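Local coordinates for protein glypican-1 (Homo sapiens, PDB 4YWT) that carries heparan sulfate chains at the cell surface, through which it binds alpha-4(V) collagen and participates in Schwann cell myelination, at residues Gln36-Lys41 and Glu74-Arg79; Asp47-Glu52 and Ser70-Asn75; Ile60-Tyr65 and His257-Pro262; Met250-Cys255 and Asp269-Val274. The protein carries 3 engineered substitutions. One frame throughout, in Å; residues are numbered along the deposited sequence.

Contact 1: residues Gln36-Lys41 and Glu74-Arg79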
loop_
_atom_site.group_PDB
_atom_site.type_symbol
_atom_site.label_atom_id
_atom_site.label_comp_id
_atom_site.label_asym_id
_atom_site.label_seq_id
_atom_site.Cartn_x
_atom_site.Cartn_y
_atom_site.Cartn_z
ATOM N N GLN A 36 30.578 -10.961 -30.395
ATOM C CA GLN A 36 29.696 -12.055 -30.004
ATOM C C GLN A 36 28.576 -11.579 -29.080
ATOM O O GLN A 36 27.427 -11.988 -29.234
ATOM C CB GLN A 36 30.493 -13.174 -29.327
ATOM C CG GLN A 36 29.744 -13.872 -28.199
ATOM C CD GLN A 36 30.502 -15.054 -27.633
ATOM O OE1 GLN A 36 31.507 -15.488 -28.194
ATOM N NE2 GLN A 36 30.021 -15.581 -26.512
ATOM N N ILE A 37 28.911 -10.714 -28.127
ATOM C CA ILE A 37 27.920 -10.203 -27.184
ATOM C C ILE A 37 26.900 -9.311 -27.892
ATOM O O ILE A 37 25.696 -9.434 -27.671
ATOM C CB ILE A 37 28.587 -9.422 -26.034
ATOM C CG1 ILE A 37 29.394 -10.375 -25.148
ATOM C CG2 ILE A 37 27.545 -8.699 -25.197
ATOM C CD1 ILE A 37 30.152 -9.686 -24.038
ATOM N N TYR A 38 27.391 -8.429 -28.755
ATOM C CA TYR A 38 26.535 -7.529 -29.524
ATOM C C TYR A 38 25.639 -8.300 -30.489
ATOM O O TYR A 38 24.530 -7.867 -30.801
ATOM C CB TYR A 38 27.396 -6.517 -30.285
ATOM C CG TYR A 38 26.636 -5.525 -31.135
ATOM C CD1 TYR A 38 25.995 -4.436 -30.561
ATOM C CD2 TYR A 38 26.588 -5.658 -32.516
ATOM C CE1 TYR A 38 25.310 -3.520 -31.337
ATOM C CE2 TYR A 38 25.912 -4.746 -33.300
ATOM C CZ TYR A 38 25.275 -3.679 -32.707
ATOM O OH TYR A 38 24.595 -2.771 -33.486
ATOM N N GLY A 39 26.127 -9.448 -30.954
ATOM C CA GLY A 39 25.386 -10.275 -31.889
ATOM C C GLY A 39 24.332 -11.139 -31.222
ATOM O O GLY A 39 23.230 -11.305 -31.745
ATOM N N ALA A 40 24.669 -11.687 -30.057
ATOM C CA ALA A 40 23.742 -12.518 -29.296
ATOM C C ALA A 40 22.625 -11.671 -28.696
ATOM O O ALA A 40 21.675 -12.196 -28.113
ATOM C CB ALA A 40 24.482 -13.274 -28.202
ATOM N N LYS A 41 22.750 -10.357 -28.843
ATOM C CA LYS A 41 21.753 -9.424 -28.345
ATOM C C LYS A 41 20.814 -8.958 -29.455
ATOM O O LYS A 41 20.072 -7.992 -29.288
ATOM C CB LYS A 41 22.436 -8.225 -27.685
ATOM C CG LYS A 41 22.977 -8.524 -26.298
ATOM C CD LYS A 41 23.670 -7.316 -25.696
ATOM C CE LYS A 41 23.787 -7.451 -24.187
ATOM N NZ LYS A 41 22.448 -7.477 -23.532
ATOM N N GLU A 74 24.297 3.249 -30.069
ATOM C CA GLU A 74 22.870 3.545 -29.985
ATOM C C GLU A 74 22.062 2.307 -29.598
ATOM O O GLU A 74 21.232 2.354 -28.682
ATOM C CB GLU A 74 22.362 4.111 -31.314
ATOM C CG GLU A 74 22.839 5.525 -31.609
ATOM C CD GLU A 74 22.372 6.028 -32.962
ATOM O OE1 GLU A 74 21.929 5.201 -33.787
ATOM O OE2 GLU A 74 22.442 7.253 -33.199
ATOM N N ASN A 75 22.316 1.202 -30.296
ATOM C CA ASN A 75 21.631 -0.059 -30.025
ATOM C C ASN A 75 21.807 -0.523 -28.582
ATOM O O ASN A 75 20.839 -0.898 -27.916
ATOM C CB ASN A 75 22.124 -1.146 -30.982
ATOM C CG ASN A 75 21.512 -1.028 -32.365
ATOM O OD1 ASN A 75 20.382 -0.564 -32.520
ATOM N ND2 ASN A 75 22.255 -1.453 -33.381
ATOM N N LEU A 76 23.046 -0.492 -28.102
ATOM C CA LEU A 76 23.345 -0.898 -26.734
ATOM C C LEU A 76 22.702 0.045 -25.720
ATOM O O LEU A 76 22.272 -0.385 -24.647
ATOM C CB LEU A 76 24.858 -0.964 -26.515
ATOM C CG LEU A 76 25.572 -2.118 -27.222
ATOM C CD1 LEU A 76 27.078 -2.016 -27.037
ATOM C CD2 LEU A 76 25.057 -3.458 -26.716
ATOM N N ALA A 77 22.635 1.330 -26.065
ATOM C CA ALA A 77 21.959 2.311 -25.220
ATOM C C ALA A 77 20.481 1.954 -25.065
ATOM O O ALA A 77 19.970 1.832 -23.941
ATOM C CB ALA A 77 22.114 3.707 -25.798
ATOM N N ASN A 78 19.805 1.788 -26.202
ATOM C CA ASN A 78 18.415 1.343 -26.225
ATOM C C ASN A 78 18.215 0.082 -25.392
ATOM O O ASN A 78 17.263 -0.021 -24.607
ATOM C CB ASN A 78 17.961 1.087 -27.665
ATOM C CG ASN A 78 17.134 2.226 -28.229
ATOM O OD1 ASN A 78 17.660 3.289 -28.558
ATOM N ND2 ASN A 78 15.830 2.002 -28.355
ATOM N N ARG A 79 19.131 -0.867 -25.562
ATOM C CA ARG A 79 19.070 -2.133 -24.843
ATOM C C ARG A 79 19.116 -1.936 -23.331
ATOM O O ARG A 79 18.218 -2.383 -22.618
ATOM C CB ARG A 79 20.211 -3.052 -25.278
ATOM C CG ARG A 79 20.178 -4.409 -24.602
ATOM C CD ARG A 79 18.842 -5.088 -24.851
ATOM N NE ARG A 79 18.569 -5.235 -26.277
ATOM C CZ ARG A 79 18.992 -6.256 -27.011
ATOM N NH1 ARG A 79 19.696 -7.226 -26.445
ATOM N NH2 ARG A 79 18.705 -6.316 -28.303
#
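The backbones of Y38 and L76 lie 7.9 Å apart at their CA atoms and those of K41 and R79 8.5 Å, a spacing that leaves room for side chains between them. Y38 reaches over with its ring, CG being anti to the backbone N (chi1 180°), and presents its edge to the other helix. At that edge N75 ND2 donates to Y38 OH over 2.7 Å, a fairly straight bond at 158° whose acceptor lies in the amide plane. At the CD1 edge of the ring, Y38 CD1 rests 4.1 Å from L76 CD2, while the methylene CD of K41 meets the same methyl. The contact sets the short helix 32-39 and the turn after it against the start of the long helix 70-129, within the cysteine-rich end of the elongated, mainly helical glypican core. R79 folds back through bends at chi2 and chi3, and the edge of its guanidinium faces the carbonyl O of K41. R79 NH1 makes a weak hydrogen bond to K41 O at 3.0 Å; the 2.4 Å between R79 NH2 and K41 O is doubtfully short. Although K41 NZ lies 4.0 Å from R79 NH1, its ammonium is engaged by Y254 OH.

Contact 2: residues Asp47-Glu52 and Ser70-Asn75; sequences DVPQAE and SEMEEN
The thioether of M72 packs against the backbone and side chains of D47, V48 and P49, making this mainly an apolar contact between the loop after helix 32-39 and the first turns of helix 70-129. M72 carries it: its chain runs straight out from the helix and then turns at the sulfur (chi3 60°), so that CE meets V48 CG2 at 3.8 Å, the two side chains crossing at about a right angle. M72 SD sits 3.5 Å from D47 O and 3.7 Å from P49 CD, tucked against the loop backbone. The arrangement lays an irregular N-terminal segment over the beginning of the longest helix of the glypican fold. Y38 of helix 32-39 also touches V48 and M72, which is buried. T69, just ahead of the helical segment, links the same parts through its OG1, with weak hydrogen bonds to D47 O and M72 N. Nearer the surface, the carboxylates of D47 and E71 meet with their planes 85° apart. The 2.8 Å between D47 OD1 and E71 OE1 sets two acceptors of like charge together and is doubtful as modelled.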
loop_
_atom_site.group_PDB
_atom_site.type_symbol
_atom_site.label_atom_id
_atom_site.label_comp_id
_atom_site.label_asym_id
_atom_site.label_seq_id
_atom_site.Cartn_x
_atom_site.Cartn_y
_atom_site.Cartn_z
ATOM N N ASP A 47 27.999 -4.950 -38.111
ATOM C CA ASP A 47 28.212 -3.610 -37.577
ATOM C C ASP A 47 29.449 -3.533 -36.690
ATOM O O ASP A 47 29.934 -2.443 -36.386
ATOM C CB ASP A 47 26.988 -3.139 -36.785
ATOM C CG ASP A 47 25.757 -2.980 -37.654
ATOM O OD1 ASP A 47 25.889 -2.463 -38.782
ATOM O OD2 ASP A 47 24.652 -3.342 -37.196
ATOM N N VAL A 48 29.960 -4.687 -36.274
ATOM C CA VAL A 48 31.112 -4.725 -35.383
ATOM C C VAL A 48 32.430 -4.662 -36.145
ATOM O O VAL A 48 32.708 -5.520 -36.984
ATOM C CB VAL A 48 31.114 -5.989 -34.509
ATOM C CG1 VAL A 48 32.351 -6.009 -33.620
ATOM C CG2 VAL A 48 29.850 -6.057 -33.673
ATOM N N PRO A 49 33.246 -3.640 -35.852
ATOM C CA PRO A 49 34.578 -3.529 -36.449
ATOM C C PRO A 49 35.454 -4.730 -36.115
ATOM O O PRO A 49 35.427 -5.240 -34.993
ATOM C CB PRO A 49 35.143 -2.244 -35.830
ATOM C CG PRO A 49 34.301 -1.980 -34.630
ATOM C CD PRO A 49 32.944 -2.506 -34.966
ATOM N N GLN A 50 36.216 -5.166 -37.111
ATOM C CA GLN A 50 37.091 -6.327 -37.020
ATOM C C GLN A 50 38.083 -6.207 -35.868
ATOM O O GLN A 50 38.290 -7.157 -35.115
ATOM C CB GLN A 50 37.845 -6.534 -38.342
ATOM C CG GLN A 50 38.379 -5.260 -39.025
ATOM C CD GLN A 50 37.289 -4.334 -39.550
ATOM O OE1 GLN A 50 36.322 -4.780 -40.168
ATOM N NE2 GLN A 50 37.435 -3.039 -39.289
ATOM N N ALA A 51 38.697 -5.037 -35.739
ATOM C CA ALA A 51 39.601 -4.780 -34.629
ATOM C C ALA A 51 39.255 -3.458 -33.957
ATOM O O ALA A 51 38.343 -2.753 -34.387
ATOM C CB ALA A 51 41.046 -4.775 -35.105
ATOM N N GLU A 52 39.994 -3.130 -32.903
ATOM C CA GLU A 52 39.741 -1.925 -32.126
ATOM C C GLU A 52 40.001 -0.679 -32.969
ATOM O O GLU A 52 41.080 -0.522 -33.539
ATOM C CB GLU A 52 40.617 -1.931 -30.872
ATOM C CG GLU A 52 40.285 -0.883 -29.833
ATOM C CD GLU A 52 40.936 -1.188 -28.498
ATOM O OE1 GLU A 52 41.697 -0.337 -27.992
ATOM O OE2 GLU A 52 40.690 -2.287 -27.957
ATOM N N SER A 70 28.682 3.819 -34.160
ATOM C CA SER A 70 27.540 4.648 -33.786
ATOM C C SER A 70 26.280 3.803 -33.613
ATOM O O SER A 70 25.577 3.912 -32.604
ATOM C CB SER A 70 27.305 5.738 -34.833
ATOM O OG SER A 70 26.291 6.637 -34.419
ATOM N N GLU A 71 26.011 2.956 -34.603
ATOM C CA GLU A 71 24.873 2.047 -34.559
ATOM C C GLU A 71 24.959 1.128 -33.345
ATOM O O GLU A 71 23.956 0.872 -32.674
ATOM C CB GLU A 71 24.798 1.219 -35.845
ATOM C CG GLU A 71 24.493 2.038 -37.091
ATOM C CD GLU A 71 24.815 1.294 -38.375
ATOM O OE1 GLU A 71 24.730 0.049 -38.377
ATOM O OE2 GLU A 71 25.146 1.955 -39.382
ATOM N N MET A 72 26.164 0.642 -33.063
ATOM C CA MET A 72 26.397 -0.216 -31.907
ATOM C C MET A 72 26.101 0.509 -30.600
ATOM O O MET A 72 25.397 -0.015 -29.738
ATOM C CB MET A 72 27.839 -0.730 -31.897
ATOM C CG MET A 72 28.166 -1.706 -33.013
ATOM S SD MET A 72 29.855 -2.327 -32.898
ATOM C CE MET A 72 29.816 -3.105 -31.284
ATOM N N GLU A 73 26.642 1.716 -30.464
ATOM C CA GLU A 73 26.459 2.512 -29.255
ATOM C C GLU A 73 24.982 2.811 -29.016
ATOM O O GLU A 73 24.475 2.639 -27.903
ATOM C CB GLU A 73 27.256 3.818 -29.346
ATOM C CG GLU A 73 27.649 4.404 -27.996
ATOM C CD GLU A 73 28.143 5.835 -28.100
ATOM O OE1 GLU A 73 27.792 6.517 -29.086
ATOM O OE2 GLU A 73 28.886 6.278 -27.198
ATOM N N GLU A 74 24.297 3.249 -30.069
ATOM C CA GLU A 74 22.870 3.545 -29.985
ATOM C C GLU A 74 22.062 2.307 -29.598
ATOM O O GLU A 74 21.232 2.354 -28.682
ATOM C CB GLU A 74 22.362 4.111 -31.314
ATOM C CG GLU A 74 22.839 5.525 -31.609
ATOM C CD GLU A 74 22.372 6.028 -32.962
ATOM O OE1 GLU A 74 21.929 5.201 -33.787
ATOM O OE2 GLU A 74 22.442 7.253 -33.199
ATOM N N ASN A 75 22.316 1.202 -30.296
ATOM C CA ASN A 75 21.631 -0.059 -30.025
ATOM C C ASN A 75 21.807 -0.523 -28.582
ATOM O O ASN A 75 20.839 -0.898 -27.916
ATOM C CB ASN A 75 22.124 -1.146 -30.982
ATOM C CG ASN A 75 21.512 -1.028 -32.365
ATOM O OD1 ASN A 75 20.382 -0.564 -32.520
ATOM N ND2 ASN A 75 22.255 -1.453 -33.381
#

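Contact 3: residues Ile60-Tyr65 and His257-Pro262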
loop_
_atom_site.group_PDB
_atom_site.type_symbol
_atom_site.label_atom_id
_atom_site.label_comp_id
_atom_site.label_asym_id
_atom_site.label_seq_id
_atom_site.Cartn_x
_atom_site.Cartn_y
_atom_site.Cartn_z
ATOM N N ILE A 60 28.243 8.913 -26.176
ATOM C CA ILE A 60 28.052 8.628 -24.755
ATOM C C ILE A 60 29.323 8.132 -24.069
ATOM O O ILE A 60 29.849 8.795 -23.175
ATOM C CB ILE A 60 26.935 7.588 -24.537
ATOM C CG1 ILE A 60 25.635 8.057 -25.192
ATOM C CG2 ILE A 60 26.725 7.332 -23.052
ATOM C CD1 ILE A 60 24.668 6.937 -25.499
ATOM N N CYS A 61 29.796 6.956 -24.476
ATOM C CA CYS A 61 31.008 6.375 -23.906
ATOM C C CYS A 61 32.187 7.329 -24.045
ATOM O O CYS A 61 32.304 8.024 -25.056
ATOM C CB CYS A 61 31.333 5.037 -24.577
ATOM S SG CYS A 61 30.043 3.781 -24.415
ATOM N N PRO A 62 33.057 7.372 -23.022
ATOM C CA PRO A 62 34.246 8.231 -23.048
ATOM C C PRO A 62 35.068 7.981 -24.302
ATOM O O PRO A 62 35.317 6.825 -24.645
ATOM C CB PRO A 62 35.013 7.813 -21.793
ATOM C CG PRO A 62 33.969 7.281 -20.879
ATOM C CD PRO A 62 32.954 6.615 -21.763
ATOM N N GLN A 63 35.465 9.046 -24.987
ATOM C CA GLN A 63 36.125 8.891 -26.273
ATOM C C GLN A 63 37.524 8.311 -26.110
ATOM O O GLN A 63 38.365 8.843 -25.386
ATOM C CB GLN A 63 36.165 10.226 -27.016
ATOM C CG GLN A 63 34.887 10.497 -27.800
ATOM C CD GLN A 63 34.639 11.969 -28.056
ATOM O OE1 GLN A 63 35.475 12.816 -27.743
ATOM N NE2 GLN A 63 33.482 12.281 -28.630
ATOM N N GLY A 64 37.745 7.201 -26.804
ATOM C CA GLY A 64 38.971 6.434 -26.721
ATOM C C GLY A 64 38.796 5.269 -27.670
ATOM O O GLY A 64 37.734 5.124 -28.273
ATOM N N TYR A 65 39.818 4.432 -27.808
ATOM C CA TYR A 65 39.757 3.348 -28.779
ATOM C C TYR A 65 38.691 2.327 -28.399
ATOM O O TYR A 65 38.669 1.812 -27.280
ATOM C CB TYR A 65 41.128 2.692 -28.922
ATOM C CG TYR A 65 42.095 3.578 -29.666
ATOM C CD1 TYR A 65 41.922 3.838 -31.018
ATOM C CD2 TYR A 65 43.159 4.186 -29.011
ATOM C CE1 TYR A 65 42.792 4.659 -31.706
ATOM C CE2 TYR A 65 44.034 5.012 -29.690
ATOM C CZ TYR A 65 43.846 5.244 -31.038
ATOM O OH TYR A 65 44.712 6.063 -31.724
ATOM N N HIS A 257 32.056 -2.651 -22.274
ATOM C CA HIS A 257 32.195 -3.454 -23.480
ATOM C C HIS A 257 32.883 -2.653 -24.578
ATOM O O HIS A 257 33.825 -3.129 -25.211
ATOM C CB HIS A 257 30.828 -3.944 -23.969
ATOM C CG HIS A 257 30.114 -4.834 -22.997
ATOM N ND1 HIS A 257 30.064 -4.578 -21.644
ATOM C CD2 HIS A 257 29.414 -5.978 -23.188
ATOM C CE1 HIS A 257 29.367 -5.526 -21.043
ATOM N NE2 HIS A 257 28.963 -6.389 -21.957
ATOM N N CYS A 258 32.411 -1.430 -24.790
ATOM C CA CYS A 258 32.922 -0.587 -25.864
ATOM C C CYS A 258 34.377 -0.178 -25.651
ATOM O O CYS A 258 35.124 -0.026 -26.614
ATOM C CB CYS A 258 32.048 0.660 -26.017
ATOM S SG CYS A 258 30.409 0.333 -26.705
ATOM N N LEU A 259 34.782 -0.005 -24.397
ATOM C CA LEU A 259 36.138 0.451 -24.104
ATOM C C LEU A 259 37.110 -0.700 -23.861
ATOM O O LEU A 259 38.186 -0.504 -23.298
ATOM C CB LEU A 259 36.139 1.392 -22.899
ATOM C CG LEU A 259 35.425 2.733 -23.090
ATOM C CD1 LEU A 259 35.836 3.714 -22.004
ATOM C CD2 LEU A 259 35.702 3.309 -24.473
ATOM N N GLY A 260 36.728 -1.900 -24.284
ATOM C CA GLY A 260 37.650 -3.018 -24.297
ATOM C C GLY A 260 37.659 -3.931 -23.085
ATOM O O GLY A 260 38.564 -4.755 -22.940
ATOM N N VAL A 261 36.664 -3.800 -22.215
ATOM C CA VAL A 261 36.572 -4.665 -21.042
ATOM C C VAL A 261 35.150 -5.186 -20.814
ATOM O O VAL A 261 34.501 -4.827 -19.832
ATOM C CB VAL A 261 37.068 -3.937 -19.769
ATOM C CG1 VAL A 261 38.587 -3.950 -19.708
ATOM C CG2 VAL A 261 36.547 -2.506 -19.723
ATOM N N PRO A 262 34.668 -6.057 -21.716
ATOM C CA PRO A 262 33.296 -6.570 -21.622
ATOM C C PRO A 262 33.087 -7.478 -20.411
ATOM O O PRO A 262 31.955 -7.640 -19.953
ATOM C CB PRO A 262 33.128 -7.355 -22.926
ATOM C CG PRO A 262 34.507 -7.787 -23.276
ATOM C CD PRO A 262 35.406 -6.664 -22.839
#
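The carbonyl O of C258, a residue that packs on C61 across the contact, takes a hydrogen bond from T66 OG1, and the backbones of C258 and C67 are hydrogen-bonded as well, so the end of helix 255-258 is held to the chain that follows Y65. C258 O also comes to 4.0 Å from Y65 O, a plain approach of two carbonyls. The sulfur of C61 lies 4.0 Å from C258 CB, and C61 SG is 4.2 Å from C258 SG, but the two cysteines are not bonded to each other: C61 is joined to C255 and C258 to C68, so two disulfides lie next to one another. Beside them L259 packs its CD1 and CD2 against P62. L259 CD2 meets P62 O at 3.5 Å, while L259 CD1 lies 4.1 Å from P62 CD, the leucine crossing the proline ring at about a right angle. L259 stands where the chain leaves helical geometry. G260, with positive phi, is the C-prime residue of a Schellman motif that ends the helix, G260 N reaching H257 O at 3.3 Å. The loop is also tied to helix 70-129, where E73 binds the backbone N of I60 and C61, while P62 touches K251 of helix 243-253, L259 packs on W415 of strand 414-415, and H257 and P262 lie against I37 of helix 32-39.

Contact 4: residues Met250-Cys255 and Asp269-Val274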
loop_
_atom_site.group_PDB
_atom_site.type_symbol
_atom_site.label_atom_id
_atom_site.label_comp_id
_atom_site.label_asym_id
_atom_site.label_seq_id
_atom_site.Cartn_x
_atom_site.Cartn_y
_atom_site.Cartn_z
ATOM N N MET A 250 23.669 3.708 -20.100
ATOM C CA MET A 250 24.511 3.200 -21.179
ATOM C C MET A 250 25.976 3.219 -20.756
ATOM O O MET A 250 26.710 2.256 -20.980
ATOM C CB MET A 250 24.321 4.016 -22.458
ATOM C CG MET A 250 25.371 3.731 -23.522
ATOM S SD MET A 250 25.496 1.974 -23.914
ATOM C CE MET A 250 27.013 1.940 -24.865
ATOM N N LYS A 251 26.391 4.318 -20.136
ATOM C CA LYS A 251 27.752 4.448 -19.635
ATOM C C LYS A 251 28.027 3.417 -18.547
ATOM O O LYS A 251 29.117 2.849 -18.469
ATOM C CB LYS A 251 27.993 5.861 -19.100
ATOM C CG LYS A 251 29.421 6.127 -18.650
ATOM C CD LYS A 251 29.758 7.608 -18.741
ATOM C CE LYS A 251 31.218 7.869 -18.403
ATOM N NZ LYS A 251 31.509 7.650 -16.959
ATOM N N LEU A 252 27.020 3.175 -17.716
ATOM C CA LEU A 252 27.130 2.235 -16.610
ATOM C C LEU A 252 27.324 0.792 -17.069
ATOM O O LEU A 252 28.163 0.069 -16.532
ATOM C CB LEU A 252 25.883 2.321 -15.726
ATOM C CG LEU A 252 25.804 1.315 -14.576
ATOM C CD1 LEU A 252 26.842 1.640 -13.518
ATOM C CD2 LEU A 252 24.404 1.278 -13.975
ATOM N N VAL A 253 26.549 0.380 -18.066
ATOM C CA VAL A 253 26.455 -1.032 -18.419
ATOM C C VAL A 253 27.369 -1.455 -19.570
ATOM O O VAL A 253 28.197 -2.352 -19.409
ATOM C CB VAL A 253 25.006 -1.408 -18.790
ATOM C CG1 VAL A 253 24.909 -2.888 -19.118
ATOM C CG2 VAL A 253 24.057 -1.051 -17.656
ATOM N N TYR A 254 27.222 -0.814 -20.725
ATOM C CA TYR A 254 27.848 -1.316 -21.945
ATOM C C TYR A 254 29.051 -0.512 -22.428
ATOM O O TYR A 254 29.658 -0.856 -23.441
ATOM C CB TYR A 254 26.805 -1.391 -23.061
ATOM C CG TYR A 254 25.738 -2.425 -22.799
ATOM C CD1 TYR A 254 26.079 -3.726 -22.451
ATOM C CD2 TYR A 254 24.391 -2.099 -22.877
ATOM C CE1 TYR A 254 25.108 -4.677 -22.202
ATOM C CE2 TYR A 254 23.413 -3.043 -22.630
ATOM C CZ TYR A 254 23.777 -4.330 -22.292
ATOM O OH TYR A 254 22.806 -5.272 -22.044
ATOM N N CYS A 255 29.405 0.551 -21.713
ATOM C CA CYS A 255 30.600 1.307 -22.065
ATOM C C CYS A 255 31.855 0.533 -21.678
ATOM O O CYS A 255 32.936 0.777 -22.216
ATOM C CB CYS A 255 30.596 2.685 -21.404
ATOM S SG CYS A 255 29.813 3.969 -22.406
ATOM N N ASP A 269 28.852 1.099 -5.868
ATOM C CA ASP A 269 28.603 2.505 -5.551
ATOM C C ASP A 269 28.370 3.339 -6.810
ATOM O O ASP A 269 27.595 4.297 -6.799
ATOM C CB ASP A 269 29.766 3.083 -4.741
ATOM C CG ASP A 269 29.811 2.547 -3.321
ATOM O OD1 ASP A 269 28.816 1.928 -2.887
ATOM O OD2 ASP A 269 30.836 2.751 -2.636
ATOM N N TYR A 270 29.051 2.969 -7.888
ATOM C CA TYR A 270 28.860 3.599 -9.191
ATOM C C TYR A 270 27.415 3.399 -9.655
ATOM O O TYR A 270 26.682 4.365 -9.912
ATOM C CB TYR A 270 29.853 3.012 -10.202
ATOM C CG TYR A 270 29.753 3.553 -11.612
ATOM C CD1 TYR A 270 29.274 4.833 -11.863
ATOM C CD2 TYR A 270 30.145 2.776 -12.696
ATOM C CE1 TYR A 270 29.183 5.320 -13.155
ATOM C CE2 TYR A 270 30.058 3.255 -13.989
ATOM C CZ TYR A 270 29.578 4.526 -14.213
ATOM O OH TYR A 270 29.490 5.004 -15.501
ATOM N N CYS A 271 27.020 2.133 -9.748
ATOM C CA CYS A 271 25.659 1.748 -10.102
ATOM C C CYS A 271 24.630 2.465 -9.233
ATOM O O CYS A 271 23.593 2.923 -9.723
ATOM C CB CYS A 271 25.497 0.230 -9.972
ATOM S SG CYS A 271 23.858 -0.413 -10.377
ATOM N N ARG A 272 24.930 2.567 -7.943
ATOM C CA ARG A 272 24.013 3.176 -6.992
ATOM C C ARG A 272 23.883 4.679 -7.198
ATOM O O ARG A 272 22.794 5.226 -7.066
ATOM C CB ARG A 272 24.453 2.876 -5.561
ATOM C CG ARG A 272 23.644 1.770 -4.910
ATOM C CD ARG A 272 24.438 1.055 -3.837
ATOM N NE ARG A 272 24.418 -0.391 -4.035
ATOM C CZ ARG A 272 25.176 -1.248 -3.359
ATOM N NH1 ARG A 272 25.090 -2.547 -3.606
ATOM N NH2 ARG A 272 26.018 -0.806 -2.437
ATOM N N ASN A 273 24.985 5.347 -7.521
ATOM C CA ASN A 273 24.913 6.770 -7.830
ATOM C C ASN A 273 24.130 7.002 -9.114
ATOM O O ASN A 273 23.315 7.929 -9.199
ATOM C CB ASN A 273 26.308 7.380 -7.938
ATOM C CG ASN A 273 26.774 7.990 -6.633
ATOM O OD1 ASN A 273 26.107 7.864 -5.607
ATOM N ND2 ASN A 273 27.916 8.664 -6.665
ATOM N N VAL A 274 24.365 6.145 -10.104
ATOM C CA VAL A 274 23.628 6.236 -11.360
ATOM C C VAL A 274 22.123 6.093 -11.135
ATOM O O VAL A 274 21.344 6.946 -11.563
ATOM C CB VAL A 274 24.085 5.170 -12.371
ATOM C CG1 VAL A 274 23.173 5.172 -13.589
ATOM C CG2 VAL A 274 25.530 5.412 -12.780
#
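L252 and Y270 bury the largest areas here, and the contact is built on a CH-pi interaction between them. L252 CD1 sits over one face of the Y270 ring, 3.8 Å from its centroid and only 20° off the ring normal, shifted toward the CD2-CE2 side of the ring. The rotamers bring this about from both ends: in L252, CG is anti to the backbone N (chi1 176°) and the chain then turns CD1 onto the ring, while Y270, likewise anti, extends back toward helix 243-253, so that the leucine and tyrosine side chains run antiparallel alongside each other. L252 CD1 also lies 3.6 Å from C271 CA and 4.1 Å from V274 CG2, wedged into the surface of helix 268-278, and L252 CD2 lies 4.0 Å from C271 SG. K251 crosses the far end of the tyrosine at about a right angle, K251 CG being 3.3 Å from Y270 OH. Y423 meets the Y270 ring with its plane at about 25°, adding a second aromatic group to this largely apolar interface. K251 O, one residue before the leucine, accepts a hydrogen bond from W415 NE1. C271, whose sulfur packs on L252, is bonded to C400 and so ties helix 268-278 to helix 391-404. This is the cysteine-rich lobe of the glypican fold, where short helices are cross-linked by disulfides.

In the fold
Contacts 1 and 2, with centres about 9 Å apart, share E74 and N75 on helix 70-129 and are joined by Y38, whose CD2 touches V48 CG2 at 3.5 Å. Contact 3 lies about 11 Å from contact 2 and about 14 Å from contact 1, again between centres; L76 CD1 of contact 1 rests 4.1 Å from C258 SG of contact 3. Contact 4 is about 13 Å from contact 3, where M250 CE packs 3.6 Å from C61 SG, and about 16 Å from contact 1, where A77 N lies 3.6 Å from M250 SD. All four therefore belong to one disulfide-stitched end of the molecule. A bound calcium ion lies about 13 Å from the V274 side chain of contact 4, too far to be coordinated by it.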